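Local coordinates for encapsidation protein (Bacillus phage phi29, PDB 5HD9), which probably hydrolyses ATP to drive packaging of the viral DNA into the phage prohead, as the ATPase of the packaging motor, at residues 117-120 with 125-128. Numbering follows the deposited sequence.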
loop_
_atom_site.group_PDB
_atom_site.type_symbol
_atom_site.label_atom_id
_atom_site.label_comp_id
_atom_site.label_asym_id
_atom_site.label_seq_id
_atom_site.Cartn_x
_atom_site.Cartn_y
_atom_site.Cartn_z
ATOM N N PHE A 117 2.659 0.467 7.973
ATOM C CA PHE A 117 4.019 -0.048 7.789
ATOM C C PHE A 117 4.978 0.347 8.910
ATOM O O PHE A 117 6.093 -0.171 8.987
ATOM C CB PHE A 117 4.586 0.429 6.450
ATOM C CG PHE A 117 5.113 1.841 6.475
ATOM C CD1 PHE A 117 4.258 2.920 6.312
ATOM C CD2 PHE A 117 6.468 2.089 6.649
ATOM C CE1 PHE A 117 4.740 4.215 6.331
ATOM C CE2 PHE A 117 6.957 3.385 6.666
ATOM C CZ PHE A 117 6.091 4.448 6.505
ATOM N N ILE A 118 4.556 1.270 9.767
ATOM C CA ILE A 118 5.348 1.647 10.932
ATOM C C ILE A 118 4.838 0.882 12.148
ATOM O O ILE A 118 3.644 0.933 12.453
ATOM C CB ILE A 118 5.280 3.167 11.206
ATOM C CG1 ILE A 118 5.882 3.948 10.035
ATOM C CG2 ILE A 118 6.013 3.516 12.501
ATOM C CD1 ILE A 118 5.660 5.449 10.115
ATOM N N ARG A 119 5.729 0.168 12.832
ATOM C CA ARG A 119 5.341 -0.531 14.049
ATOM C C ARG A 119 4.929 0.528 15.058
ATOM O O ARG A 119 5.771 1.184 15.674
ATOM C CB ARG A 119 6.470 -1.412 14.578
ATOM C CG ARG A 119 6.589 -2.750 13.869
ATOM C CD ARG A 119 5.355 -3.632 14.073
ATOM N NE ARG A 119 5.226 -4.115 15.444
ATOM C CZ ARG A 119 4.158 -4.752 15.913
ATOM N NH1 ARG A 119 3.111 -4.975 15.129
ATOM N NH2 ARG A 119 4.132 -5.162 17.172
ATOM N N GLU A 120 3.616 0.665 15.226
ATOM C CA GLU A 120 3.018 1.899 15.718
ATOM C C GLU A 120 2.488 1.788 17.139
ATOM O O GLU A 120 1.476 1.121 17.349
ATOM C CB GLU A 120 1.867 2.313 14.779
ATOM C CG GLU A 120 0.992 3.484 15.273
ATOM C CD GLU A 120 -0.416 3.483 14.682
ATOM O OE1 GLU A 120 -0.830 2.464 14.083
ATOM O OE2 GLU A 120 -1.110 4.515 14.814
ATOM N N ASN A 125 9.159 -4.073 16.816
ATOM C CA ASN A 125 8.996 -5.474 16.471
ATOM C C ASN A 125 8.810 -5.588 14.961
ATOM O O ASN A 125 7.782 -6.059 14.471
ATOM C CB ASN A 125 7.812 -6.080 17.232
ATOM C CG ASN A 125 7.563 -7.537 16.878
ATOM O OD1 ASN A 125 8.478 -8.261 16.484
ATOM N ND2 ASN A 125 6.313 -7.972 17.011
ATOM N N TYR A 126 9.807 -5.111 14.226
ATOM C CA TYR A 126 9.846 -5.292 12.784
ATOM C C TYR A 126 10.393 -6.678 12.482
ATOM O O TYR A 126 11.046 -7.295 13.325
ATOM C CB TYR A 126 10.716 -4.226 12.112
ATOM C CG TYR A 126 10.148 -2.826 12.172
ATOM C CD1 TYR A 126 9.251 -2.382 11.210
ATOM C CD2 TYR A 126 10.520 -1.947 13.179
ATOM C CE1 TYR A 126 8.733 -1.103 11.254
ATOM C CE2 TYR A 126 10.007 -0.667 13.234
ATOM C CZ TYR A 126 9.114 -0.249 12.267
ATOM O OH TYR A 126 8.595 1.025 12.311
ATOM N N ILE A 127 10.127 -7.164 11.279
ATOM C CA ILE A 127 10.686 -8.431 10.831
ATOM C C ILE A 127 12.188 -8.238 10.596
ATOM O O ILE A 127 12.611 -7.176 10.146
ATOM C CB ILE A 127 9.976 -8.925 9.548
ATOM C CG1 ILE A 127 8.511 -9.246 9.856
ATOM C CG2 ILE A 127 10.661 -10.156 8.976
ATOM C CD1 ILE A 127 7.601 -9.206 8.648
ATOM N N PRO A 128 13.009 -9.245 10.942
ATOM C CA PRO A 128 14.439 -9.104 10.633
ATOM C C PRO A 128 14.697 -8.949 9.135
ATOM O O PRO A 128 14.180 -9.737 8.343
ATOM C CB PRO A 128 15.060 -10.405 11.167
ATOM C CG PRO A 128 13.915 -11.283 11.590
ATOM C CD PRO A 128 12.738 -10.398 11.816
#
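Arg119 and Tyr126 show how one side chain can secure a loop to itself both by its hydroxyl and by its ring. The backbone N of Arg119 donates a hydrogen bond to Tyr126 OH, 3.0 Å away and somewhat bent, with an N-H...O angle of 149°. On the same tyrosine, Arg119 CG sits above the middle of one ring face, 3.7 Å from the centroid and 8° off the normal, a CH-pi contact. Arg119 CB lies over that face too, farther out toward the hydroxyl end, at 3.7 Å from Tyr126 CZ. With Arg119 CG beside its own backbone N (chi1 -81°) and further bends at chi2 and chi3, the chain runs across the ring and then turns from it, which leaves the guanidinium plane steeply inclined to the aromatic one.

In this P-loop NTPase of the ASCE class, both segments belong to the loop that leads from the central strand 109-115 to helix 130-141, so the tyrosine ties the loop's beginning to its later part.

The turned guanidinium packs beside Asn125 in van der Waals contact. The two side chains run alongside each other, and Asn125 ND2 lies over one face of the guanidinium, 3.6 Å from Arg119 NH2, with the two planes almost perpendicular. Arg119 NE passes 3.4 Å from Asn125 O, but its N-H is not aimed at that carbonyl, which is hydrogen-bonded to the hydroxyl of Tyr52. Arg51 packs against both Arg119 and Tyr126 and hydrogen-bonds Phe117 O, the carbonyl that lies at the edge of the Tyr126 ring, 3.6 Å from Tyr126 CE1. Near the hydroxyl, Ile118 CG2 comes within 3.6 Å of Tyr126 OH, while the isoleucine side chain also rests on Ser154.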